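Long-range contacts in hydrolase, HD family (Bacillus thuringiensis serovar konkukian, PDB 3DJB), which probably acts as a metal-dependent hydrolase of the HD superfamily, with a magnesium ion bound in its all-helical fold: residues A[40-44]-A[186-190]; A[145-149]-A[207-211]; A[50-54]-A[92-97]; A[170-174]-A[204-208]. The protein carries 3 engineered substitutions. All coordinates share one frame. Residues are numbered along the deposited sequence.

Contact 1. Residues A[40-44]-A[186-190]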
loop_
_atom_site.group_PDB
_atom_site.type_symbol
_atom_site.label_atom_id
_atom_site.label_comp_id
_atom_site.label_asym_id
_atom_site.label_seq_id
_atom_site.Cartn_x
_atom_site.Cartn_y
_atom_site.Cartn_z
ATOM N N LEU A 40 -26.030 -2.421 2.149
ATOM C CA LEU A 40 -26.331 -1.331 3.068
ATOM C C LEU A 40 -27.855 -1.091 3.173
ATOM O O LEU A 40 -28.400 -0.956 4.276
ATOM C CB LEU A 40 -25.606 -0.066 2.597
ATOM C CG LEU A 40 -24.779 0.768 3.579
ATOM C CD1 LEU A 40 -23.779 -0.092 4.330
ATOM C CD2 LEU A 40 -24.069 1.857 2.797
ATOM N N SER A 41 -28.542 -1.058 2.029
ATOM C CA SER A 41 -29.998 -0.840 2.012
ATOM C C SER A 41 -30.715 -1.963 2.732
ATOM O O SER A 41 -31.587 -1.717 3.561
ATOM C CB SER A 41 -30.533 -0.747 0.566
ATOM O OG SER A 41 -30.869 -2.025 0.032
ATOM N N GLU A 42 -30.337 -3.192 2.391
ATOM C CA GLU A 42 -30.934 -4.376 2.988
ATOM C C GLU A 42 -30.595 -4.452 4.462
ATOM O O GLU A 42 -30.500 -5.520 5.052
ATOM C CB GLU A 42 -30.477 -5.651 2.269
ATOM C CG GLU A 42 -29.107 -6.177 2.654
ATOM C CD GLU A 42 -28.587 -7.173 1.635
ATOM O OE1 GLU A 42 -27.641 -7.922 1.954
ATOM O OE2 GLU A 42 -29.115 -7.188 0.499
ATOM N N GLN A 43 -30.402 -3.299 5.064
ATOM C CA GLN A 43 -30.129 -3.284 6.465
ATOM C C GLN A 43 -30.525 -1.935 6.984
ATOM O O GLN A 43 -30.497 -1.688 8.186
ATOM C CB GLN A 43 -28.664 -3.531 6.732
ATOM C CG GLN A 43 -28.421 -3.752 8.185
ATOM C CD GLN A 43 -27.241 -4.625 8.412
ATOM O OE1 GLN A 43 -26.937 -5.000 9.543
ATOM N NE2 GLN A 43 -26.553 -4.967 7.332
ATOM N N GLU A 44 -30.920 -1.064 6.064
ATOM C CA GLU A 44 -31.316 0.280 6.431
ATOM C C GLU A 44 -32.587 0.756 5.754
ATOM O O GLU A 44 -33.104 1.817 6.092
ATOM C CB GLU A 44 -30.194 1.249 6.100
ATOM C CG GLU A 44 -28.987 1.148 6.986
ATOM C CD GLU A 44 -29.296 1.497 8.417
ATOM O OE1 GLU A 44 -30.216 2.317 8.654
ATOM O OE2 GLU A 44 -28.604 0.959 9.311
ATOM N N THR A 186 -26.020 6.536 7.439
ATOM C CA THR A 186 -26.762 5.434 8.065
ATOM C C THR A 186 -25.892 4.639 9.023
ATOM O O THR A 186 -24.673 4.806 9.073
ATOM C CB THR A 186 -27.327 4.401 7.063
ATOM O OG1 THR A 186 -26.326 3.420 6.801
ATOM C CG2 THR A 186 -27.735 5.042 5.759
ATOM N N ASN A 187 -26.535 3.746 9.767
ATOM C CA ASN A 187 -25.840 2.913 10.738
ATOM C C ASN A 187 -24.928 1.878 10.086
ATOM O O ASN A 187 -23.738 1.857 10.372
ATOM C CB ASN A 187 -26.850 2.190 11.639
ATOM C CG ASN A 187 -27.568 3.125 12.600
ATOM O OD1 ASN A 187 -28.445 2.698 13.350
ATOM N ND2 ASN A 187 -27.194 4.402 12.587
ATOM N N ALA A 188 -25.486 1.018 9.230
ATOM C CA ALA A 188 -24.701 -0.029 8.574
ATOM C C ALA A 188 -23.387 0.515 8.014
ATOM O O ALA A 188 -22.328 -0.120 8.142
ATOM C CB ALA A 188 -25.515 -0.689 7.468
ATOM N N ALA A 189 -23.466 1.694 7.396
ATOM C CA ALA A 189 -22.300 2.370 6.826
ATOM C C ALA A 189 -21.354 2.747 7.959
ATOM O O ALA A 189 -20.153 2.504 7.878
ATOM C CB ALA A 189 -22.735 3.624 6.077
ATOM N N LYS A 190 -21.900 3.351 9.012
ATOM C CA LYS A 190 -21.079 3.730 10.149
ATOM C C LYS A 190 -20.404 2.496 10.735
ATOM O O LYS A 190 -19.221 2.525 11.062
ATOM C CB LYS A 190 -21.915 4.417 11.235
ATOM C CG LYS A 190 -22.251 5.883 10.958
ATOM C CD LYS A 190 -22.576 6.649 12.248
ATOM C CE LYS A 190 -21.524 6.419 13.367
ATOM N NZ LYS A 190 -20.101 6.811 13.071
#
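This is a contact between two helix ends, where the exit of helix 27-41 meets the first turn of the long C-terminal helix 187-211, partly buried. It illustrates how a helix start draws acceptors from near and far in sequence. Glu42 is the first residue after helix 27-41 to leave helical geometry, and two residues on, Glu44 directs its CA-to-CB bond toward the other segment. Its m, m side chain brings Glu44 OE2 within 3.1 Å of Ala188 N, forming a well-aligned hydrogen bond with an N-H...O angle of 160°. Thr186, the N-cap of the second helix, adds a weak capping bond at 3.4 Å from Ala189 N to its OG1. Two backbone NH groups of the first turn, which have no preceding turn to bond to, thus find side-chain acceptors, one local and one from more than 140 residues earlier. In this HD-domain protein the junction packs against helix 113-123, which carries the magnesium ligand Asp122: Asp120 OD1 on that helix accepts a hydrogen bond from Thr186 N, and Leu117 packs on both Leu40 and Thr186. Leu40 supplies the apolar part, its CD1 touching Ala188 CB at 3.6 Å and its CD2 reaching Ala189 CB at 4.0 Å. The Leu40 side chain is about 13 Å from the magnesium ion.

Contact 2. Residues A[145-149]-A[207-211]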
loop_
_atom_site.group_PDB
_atom_site.type_symbol
_atom_site.label_atom_id
_atom_site.label_comp_id
_atom_site.label_asym_id
_atom_site.label_seq_id
_atom_site.Cartn_x
_atom_site.Cartn_y
_atom_site.Cartn_z
ATOM N N LEU A 145 7.579 9.798 -1.370
ATOM C CA LEU A 145 7.996 8.756 -0.448
ATOM C C LEU A 145 6.741 8.178 0.199
ATOM O O LEU A 145 5.618 8.583 -0.118
ATOM C CB LEU A 145 8.903 9.340 0.628
ATOM C CG LEU A 145 9.583 10.651 0.231
ATOM C CD1 LEU A 145 10.245 11.228 1.464
ATOM C CD2 LEU A 145 10.576 10.435 -0.898
HETATM N N MSE A 146 6.933 7.228 1.104
HETATM C CA MSE A 146 5.808 6.609 1.786
HETATM C C MSE A 146 5.628 7.271 3.143
HETATM O O MSE A 146 4.509 7.559 3.568
HETATM C CB MSE A 146 6.068 5.128 1.982
HETATM C CG MSE A 146 6.982 4.554 0.956
HETATM SE SE MSE A 146 6.971 2.636 1.044
HETATM C CE MSE A 146 7.235 2.347 2.935
ATOM N N TYR A 147 6.756 7.491 3.817
ATOM C CA TYR A 147 6.798 8.136 5.122
ATOM C C TYR A 147 8.066 8.959 5.237
ATOM O O TYR A 147 9.069 8.669 4.581
ATOM C CB TYR A 147 6.812 7.113 6.244
ATOM C CG TYR A 147 6.920 7.750 7.615
ATOM C CD1 TYR A 147 7.689 7.166 8.611
ATOM C CD2 TYR A 147 6.201 8.908 7.933
ATOM C CE1 TYR A 147 7.740 7.704 9.889
ATOM C CE2 TYR A 147 6.247 9.456 9.212
ATOM C CZ TYR A 147 7.016 8.844 10.182
ATOM O OH TYR A 147 7.049 9.346 11.459
ATOM N N ASP A 148 8.012 9.978 6.089
ATOM C CA ASP A 148 9.148 10.857 6.321
ATOM C C ASP A 148 8.957 11.577 7.657
ATOM O O ASP A 148 8.035 12.372 7.800
ATOM C CB ASP A 148 9.248 11.891 5.205
ATOM C CG ASP A 148 10.592 12.583 5.174
ATOM O OD1 ASP A 148 11.091 12.975 6.248
ATOM O OD2 ASP A 148 11.147 12.748 4.071
ATOM N N PRO A 149 9.825 11.311 8.648
ATOM C CA PRO A 149 9.745 11.936 9.974
ATOM C C PRO A 149 10.042 13.442 9.974
ATOM O O PRO A 149 9.895 14.109 10.992
ATOM C CB PRO A 149 10.764 11.143 10.778
ATOM C CG PRO A 149 11.807 10.829 9.750
ATOM C CD PRO A 149 10.966 10.382 8.577
ATOM N N PHE A 207 2.877 -0.487 10.747
ATOM C CA PHE A 207 3.807 0.121 9.816
ATOM C C PHE A 207 4.889 0.859 10.554
ATOM O O PHE A 207 6.054 0.754 10.204
ATOM C CB PHE A 207 3.073 1.087 8.887
ATOM C CG PHE A 207 3.976 1.874 7.964
ATOM C CD1 PHE A 207 4.697 2.968 8.424
ATOM C CD2 PHE A 207 4.047 1.555 6.612
ATOM C CE1 PHE A 207 5.467 3.732 7.543
ATOM C CE2 PHE A 207 4.814 2.316 5.732
ATOM C CZ PHE A 207 5.520 3.403 6.198
HETATM N N MSE A 208 4.504 1.602 11.584
HETATM C CA MSE A 208 5.459 2.399 12.351
HETATM C C MSE A 208 6.501 1.598 13.113
HETATM O O MSE A 208 7.694 1.898 13.050
HETATM C CB MSE A 208 4.706 3.305 13.319
HETATM C CG MSE A 208 5.180 4.746 13.265
HETATM SE SE MSE A 208 5.337 5.379 11.433
HETATM C CE MSE A 208 3.469 5.259 10.932
ATOM N N LYS A 209 6.035 0.593 13.848
ATOM C CA LYS A 209 6.929 -0.253 14.607
ATOM C C LYS A 209 7.994 -0.796 13.656
ATOM O O LYS A 209 9.169 -0.882 14.007
ATOM C CB LYS A 209 6.156 -1.402 15.261
ATOM C CG LYS A 209 5.403 -2.280 14.282
ATOM C CD LYS A 209 5.048 -3.642 14.887
ATOM C CE LYS A 209 4.027 -3.549 16.019
ATOM N NZ LYS A 209 3.635 -4.916 16.480
ATOM N N GLU A 210 7.591 -1.149 12.441
ATOM C CA GLU A 210 8.543 -1.666 11.470
ATOM C C GLU A 210 9.511 -0.564 11.075
ATOM O O GLU A 210 10.707 -0.802 10.937
ATOM C CB GLU A 210 7.816 -2.204 10.231
ATOM C CG GLU A 210 7.258 -3.613 10.425
ATOM C CD GLU A 210 6.174 -3.975 9.418
ATOM O OE1 GLU A 210 6.395 -3.791 8.197
ATOM O OE2 GLU A 210 5.102 -4.455 9.853
ATOM N N TRP A 211 8.995 0.648 10.918
ATOM C CA TRP A 211 9.826 1.782 10.530
ATOM C C TRP A 211 10.997 1.981 11.489
ATOM O O TRP A 211 12.052 2.494 11.104
ATOM C CB TRP A 211 8.979 3.053 10.475
ATOM C CG TRP A 211 9.739 4.249 10.024
ATOM C CD1 TRP A 211 10.339 5.177 10.809
ATOM C CD2 TRP A 211 9.995 4.635 8.670
ATOM N NE1 TRP A 211 10.955 6.126 10.028
ATOM C CE2 TRP A 211 10.758 5.815 8.711
ATOM C CE3 TRP A 211 9.651 4.096 7.425
ATOM C CZ2 TRP A 211 11.183 6.470 7.560
ATOM C CZ3 TRP A 211 10.075 4.745 6.278
ATOM C CH2 TRP A 211 10.834 5.923 6.354
#
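Along residues 207-211, the end of the C-terminal helix, every contact with the loop 145-149 is made by Phe207, Met208 or Trp211, positions i, i+1 and i+4, which share one side of the helix. Phe207 comes first and offers the edge of its ring: selenomethionine Met146 CE lies 3.7 Å from Phe207 CE2, and Tyr147 CB lies 3.9 Å from Phe207 CE1. Next, the selenium of Met208 sits 4.2 Å from the centroid of the Tyr147 ring, obliquely placed, in a Met-aromatic contact. A loop without regular structure is thus held by a cluster of aromatic and sulfur-type side chains (selenium in the crystallised protein), with Tyr147 at its centre. Glu210 faces another way and accepts a hydrogen bond from Ile130 N of the second subunit; that same Ile130 of the second subunit also packs on Met146 and Phe207. Trp211 closes the turn. The edge of Tyr147 meets the face of the Trp211 five-membered ring in a T-shaped pair, centroids 4.7 Å apart and planes at 70°, and Tyr147 CB makes a CH-pi contact 4.2 Å from the centroid of the Trp211 six-membered ring. Finally, Pro149 CD approaches Trp211 CZ2 at 4.0 Å.

Contact 3. Residues A[50-54]-A[92-97]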
loop_
_atom_site.group_PDB
_atom_site.type_symbol
_atom_site.label_atom_id
_atom_site.label_comp_id
_atom_site.label_asym_id
_atom_site.label_seq_id
_atom_site.Cartn_x
_atom_site.Cartn_y
_atom_site.Cartn_z
ATOM N N ILE A 50 -33.828 2.476 -6.905
ATOM C CA ILE A 50 -33.295 3.821 -6.993
ATOM C C ILE A 50 -31.861 3.774 -6.512
ATOM O O ILE A 50 -30.957 4.162 -7.242
ATOM C CB ILE A 50 -34.119 4.854 -6.157
ATOM C CG1 ILE A 50 -35.372 5.273 -6.934
ATOM C CG2 ILE A 50 -33.300 6.105 -5.914
ATOM C CD1 ILE A 50 -36.300 6.166 -6.157
ATOM N N ILE A 51 -31.645 3.274 -5.301
ATOM C CA ILE A 51 -30.295 3.199 -4.752
ATOM C C ILE A 51 -29.325 2.605 -5.780
ATOM O O ILE A 51 -28.285 3.210 -6.071
ATOM C CB ILE A 51 -30.262 2.362 -3.460
ATOM C CG1 ILE A 51 -31.042 3.082 -2.368
ATOM C CG2 ILE A 51 -28.834 2.165 -3.003
ATOM C CD1 ILE A 51 -31.173 2.300 -1.077
ATOM N N GLU A 52 -29.671 1.444 -6.342
ATOM C CA GLU A 52 -28.818 0.793 -7.331
ATOM C C GLU A 52 -28.605 1.632 -8.578
ATOM O O GLU A 52 -27.470 1.906 -8.965
ATOM C CB GLU A 52 -29.404 -0.546 -7.747
ATOM C CG GLU A 52 -29.456 -1.547 -6.657
ATOM C CD GLU A 52 -29.779 -2.921 -7.180
ATOM O OE1 GLU A 52 -28.986 -3.453 -7.986
ATOM O OE2 GLU A 52 -30.827 -3.477 -6.792
HETATM N N MSE A 53 -29.695 2.028 -9.220
HETATM C CA MSE A 53 -29.576 2.838 -10.423
HETATM C C MSE A 53 -28.720 4.071 -10.161
HETATM O O MSE A 53 -27.971 4.521 -11.038
HETATM C CB MSE A 53 -30.948 3.282 -10.919
HETATM C CG MSE A 53 -31.730 2.183 -11.579
HETATM SE SE MSE A 53 -30.745 1.433 -13.060
HETATM C CE MSE A 53 -31.117 2.791 -14.388
ATOM N N ALA A 54 -28.825 4.618 -8.954
ATOM C CA ALA A 54 -28.058 5.807 -8.630
ATOM C C ALA A 54 -26.581 5.484 -8.480
ATOM O O ALA A 54 -25.749 6.027 -9.215
ATOM C CB ALA A 54 -28.594 6.457 -7.370
ATOM N N HIS A 92 -35.741 11.279 -8.905
ATOM C CA HIS A 92 -35.048 10.969 -7.642
ATOM C C HIS A 92 -33.721 10.291 -7.890
ATOM O O HIS A 92 -32.764 10.479 -7.135
ATOM C CB HIS A 92 -35.904 10.031 -6.788
ATOM C CG HIS A 92 -35.380 9.814 -5.399
ATOM N ND1 HIS A 92 -35.863 8.819 -4.573
ATOM C CD2 HIS A 92 -34.462 10.493 -4.676
ATOM C CE1 HIS A 92 -35.262 8.898 -3.400
ATOM N NE2 HIS A 92 -34.409 9.904 -3.432
ATOM N N VAL A 93 -33.680 9.480 -8.940
ATOM C CA VAL A 93 -32.470 8.768 -9.291
ATOM C C VAL A 93 -31.437 9.775 -9.744
ATOM O O VAL A 93 -30.441 9.991 -9.067
ATOM C CB VAL A 93 -32.716 7.742 -10.417
ATOM C CG1 VAL A 93 -31.386 7.192 -10.908
ATOM C CG2 VAL A 93 -33.606 6.606 -9.917
ATOM N N LEU A 94 -31.679 10.423 -10.873
ATOM C CA LEU A 94 -30.700 11.385 -11.344
ATOM C C LEU A 94 -30.594 12.580 -10.414
ATOM O O LEU A 94 -29.892 13.541 -10.704
ATOM C CB LEU A 94 -31.016 11.854 -12.764
ATOM C CG LEU A 94 -31.979 13.012 -12.934
ATOM C CD1 LEU A 94 -31.321 14.026 -13.843
ATOM C CD2 LEU A 94 -33.307 12.533 -13.490
ATOM N N HIS A 95 -31.286 12.525 -9.289
ATOM C CA HIS A 95 -31.222 13.633 -8.358
ATOM C C HIS A 95 -29.951 13.493 -7.541
ATOM O O HIS A 95 -29.001 14.249 -7.740
ATOM C CB HIS A 95 -32.452 13.623 -7.458
ATOM C CG HIS A 95 -32.462 14.705 -6.424
ATOM N ND1 HIS A 95 -32.432 16.046 -6.741
ATOM C CD2 HIS A 95 -32.539 14.640 -5.073
ATOM C CE1 HIS A 95 -32.493 16.761 -5.630
ATOM N NE2 HIS A 95 -32.559 15.930 -4.605
ATOM N N ILE A 96 -29.919 12.511 -6.644
ATOM C CA ILE A 96 -28.743 12.288 -5.798
ATOM C C ILE A 96 -27.446 12.191 -6.608
ATOM O O ILE A 96 -26.355 12.499 -6.110
ATOM C CB ILE A 96 -28.947 11.033 -4.888
ATOM C CG1 ILE A 96 -29.481 9.853 -5.690
ATOM C CG2 ILE A 96 -29.947 11.361 -3.781
ATOM C CD1 ILE A 96 -29.900 8.676 -4.823
ATOM N N ILE A 97 -27.592 11.792 -7.871
ATOM C CA ILE A 97 -26.481 11.663 -8.817
ATOM C C ILE A 97 -25.839 13.041 -8.983
ATOM O O ILE A 97 -24.801 13.188 -9.633
ATOM C CB ILE A 97 -26.991 11.195 -10.197
ATOM C CG1 ILE A 97 -26.056 10.163 -10.794
ATOM C CG2 ILE A 97 -27.083 12.376 -11.151
ATOM C CD1 ILE A 97 -26.609 9.546 -12.051
#
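Two short helical segments cross here at -49° with axes 8.7 Å apart, a buried example of helix packing inside the HD domain that works almost entirely through aliphatic side chains. The apolar contacts come in two groups. Val93 meets two residues of helix 48-55, its CG2 3.7 Å from Ile50 CG1 and its CG1 3.9 Å from Met53 CB. Further on, Ala54 CB meets Ile96 CD1 at 3.6 Å. The small alanine allows close approach, and the CA atoms of Ala54 and Val93 come within 5.4 Å, the nearest CA pair. A second kind of interaction involves His92: Ile50 CG2 stands over one face of its ring, 4.2 Å from the centroid and 21° off the normal, a CH-pi contact, while Ile50 CD1 presses tightly on His92 ND1 at 3.1 Å. His92 NE2 hydrogen-bonds Ser112 OG, outside the pair. The side chain of Ile97 lies about 4 Å from that of the magnesium ligand His58. Around the pair, Leu80 of helix 73-82 covers Met53 and Val93, helix 27-41 packs against Ile51 and Glu52, helix 113-123 touches Ile51 and His92, and Thr10 of helix 3-17 closes over Met53.

Contact 4. Residues A[170-174]-A[204-208]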
loop_
_atom_site.group_PDB
_atom_site.type_symbol
_atom_site.label_atom_id
_atom_site.label_comp_id
_atom_site.label_asym_id
_atom_site.label_seq_id
_atom_site.Cartn_x
_atom_site.Cartn_y
_atom_site.Cartn_z
ATOM N N LEU A 170 1.996 8.303 3.584
ATOM C CA LEU A 170 1.447 7.928 4.879
ATOM C C LEU A 170 0.679 9.057 5.528
ATOM O O LEU A 170 -0.308 8.822 6.227
ATOM C CB LEU A 170 2.541 7.476 5.839
ATOM C CG LEU A 170 1.986 6.865 7.121
ATOM C CD1 LEU A 170 1.948 5.380 6.967
ATOM C CD2 LEU A 170 2.854 7.237 8.291
ATOM N N ASN A 171 1.124 10.285 5.307
ATOM C CA ASN A 171 0.448 11.429 5.906
ATOM C C ASN A 171 -0.981 11.577 5.391
ATOM O O ASN A 171 -1.894 11.885 6.160
ATOM C CB ASN A 171 1.257 12.707 5.656
ATOM C CG ASN A 171 2.499 12.794 6.543
ATOM O OD1 ASN A 171 3.463 13.486 6.215
ATOM N ND2 ASN A 171 2.469 12.100 7.683
ATOM N N HIS A 172 -1.175 11.341 4.098
ATOM C CA HIS A 172 -2.500 11.444 3.489
ATOM C C HIS A 172 -3.560 10.760 4.363
ATOM O O HIS A 172 -4.723 11.166 4.375
ATOM C CB HIS A 172 -2.482 10.820 2.080
ATOM C CG HIS A 172 -3.798 10.879 1.355
ATOM N ND1 HIS A 172 -4.943 10.270 1.828
ATOM C CD2 HIS A 172 -4.140 11.446 0.172
ATOM C CE1 HIS A 172 -5.929 10.457 0.969
ATOM N NE2 HIS A 172 -5.468 11.166 -0.045
ATOM N N PHE A 173 -3.166 9.735 5.110
ATOM C CA PHE A 173 -4.133 9.048 5.945
ATOM C C PHE A 173 -4.763 10.001 6.947
ATOM O O PHE A 173 -5.976 10.240 6.911
ATOM C CB PHE A 173 -3.476 7.858 6.641
ATOM C CG PHE A 173 -3.083 6.757 5.693
ATOM C CD1 PHE A 173 -1.751 6.423 5.509
ATOM C CD2 PHE A 173 -4.049 6.100 4.928
ATOM C CE1 PHE A 173 -1.391 5.458 4.589
ATOM C CE2 PHE A 173 -3.690 5.132 4.005
ATOM C CZ PHE A 173 -2.361 4.817 3.832
ATOM N N TYR A 174 -3.943 10.554 7.836
ATOM C CA TYR A 174 -4.433 11.497 8.839
ATOM C C TYR A 174 -5.034 12.702 8.137
ATOM O O TYR A 174 -6.067 13.226 8.559
ATOM C CB TYR A 174 -3.292 11.973 9.727
ATOM C CG TYR A 174 -2.617 10.864 10.471
ATOM C CD1 TYR A 174 -3.344 10.018 11.310
ATOM C CD2 TYR A 174 -1.244 10.645 10.334
ATOM C CE1 TYR A 174 -2.718 8.983 11.991
ATOM C CE2 TYR A 174 -0.609 9.615 11.011
ATOM C CZ TYR A 174 -1.351 8.789 11.834
ATOM O OH TYR A 174 -0.710 7.769 12.491
ATOM N N ILE A 204 -1.178 1.470 10.318
ATOM C CA ILE A 204 -0.198 2.525 10.565
ATOM C C ILE A 204 0.510 2.256 11.898
ATOM O O ILE A 204 1.551 2.847 12.198
ATOM C CB ILE A 204 -0.871 3.936 10.571
ATOM C CG1 ILE A 204 -1.536 4.202 9.213
ATOM C CG2 ILE A 204 0.165 5.025 10.802
ATOM C CD1 ILE A 204 -2.090 5.612 9.054
ATOM N N GLU A 205 -0.048 1.338 12.682
ATOM C CA GLU A 205 0.541 0.977 13.960
ATOM C C GLU A 205 1.578 -0.103 13.725
ATOM O O GLU A 205 2.604 -0.145 14.399
ATOM C CB GLU A 205 -0.524 0.453 14.907
ATOM C CG GLU A 205 -0.125 0.499 16.365
ATOM C CD GLU A 205 -1.333 0.563 17.276
ATOM O OE1 GLU A 205 -2.141 -0.404 17.232
ATOM O OE2 GLU A 205 -1.475 1.576 18.022
ATOM N N GLN A 206 1.306 -0.987 12.775
ATOM C CA GLN A 206 2.246 -2.044 12.469
ATOM C C GLN A 206 3.279 -1.466 11.541
ATOM O O GLN A 206 4.418 -1.897 11.529
ATOM C CB GLN A 206 1.560 -3.202 11.770
ATOM C CG GLN A 206 2.528 -4.186 11.143
ATOM C CD GLN A 206 3.161 -5.098 12.164
ATOM O OE1 GLN A 206 4.232 -5.670 11.931
ATOM N NE2 GLN A 206 2.493 -5.255 13.305
ATOM N N PHE A 207 2.877 -0.487 10.747
ATOM C CA PHE A 207 3.807 0.121 9.816
ATOM C C PHE A 207 4.889 0.859 10.554
ATOM O O PHE A 207 6.054 0.754 10.204
ATOM C CB PHE A 207 3.073 1.087 8.887
ATOM C CG PHE A 207 3.976 1.874 7.964
ATOM C CD1 PHE A 207 4.697 2.968 8.424
ATOM C CD2 PHE A 207 4.047 1.555 6.612
ATOM C CE1 PHE A 207 5.467 3.732 7.543
ATOM C CE2 PHE A 207 4.814 2.316 5.732
ATOM C CZ PHE A 207 5.520 3.403 6.198
HETATM N N MSE A 208 4.504 1.602 11.584
HETATM C CA MSE A 208 5.459 2.399 12.351
HETATM C C MSE A 208 6.501 1.598 13.113
HETATM O O MSE A 208 7.694 1.898 13.050
HETATM C CB MSE A 208 4.706 3.305 13.319
HETATM C CG MSE A 208 5.180 4.746 13.265
HETATM SE SE MSE A 208 5.337 5.379 11.433
HETATM C CE MSE A 208 3.469 5.259 10.932
#
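Side-chain shape, more than backbone proximity, makes this contact: the nearest CA atoms, those of Leu170 and Ile204, are 8.0 Å apart, and the gap is filled by extended or bent side chains. Leu170 has chi1 t and chi2 between wells at 96°. Its CD1 lies over the face of Phe207, 3.9 Å from the ring centroid and 11° off the normal, a clear CH-pi contact. Leu170 CD1 also touches Ile204 CG2 at 4.2 Å, and Leu170 CD2 is the closer methyl to Met208 CE, at 3.4 Å. The t chi1 of Phe207 holds its ring toward this leucine. Met208 leaves its backbone sideways with chi1 off-rotamer at -131°, then turns through two p angles, which brings its selenomethionine end back to the contact. Ile204, in the m, t rotamer, is the most deeply covered residue: CD1 reaches Phe173 CB at 3.6 Å, and CG2 lies 3.3 Å from Tyr174 OH. Tyr174, m at chi1, starts sideways yet carries its hydroxyl across to that methyl. As a whole the contact is apolar packing of the short helix 171-176 on the C-terminal helix 187-211, with Thr135 of helix 129-142 touching Phe173 and Ile130 of the second subunit packing on Phe207.

In the fold
From the N terminus, helix 27-41 opens contact 1, whose loop closes only at the start of helix 187-211. Contact 3 is nested inside that loop, joining helices 48-55 and 87-96 of the HD domain; it touches contact 1 where Ser41 CB meets Ile51 CD1 at 3.5 Å. Contacts 2 and 4 open later, at 145-149 and 170-174, and close further along the same C-terminal helix, so both cross contact 1. They end on the same stretch, share Phe207 and Met208, and their centres are 7 Å apart. Helix 187-211 thereby bridges the HD-domain helices to the distal, subunit-facing part of the chain, with contacts 1 and 2 centred 35 Å apart.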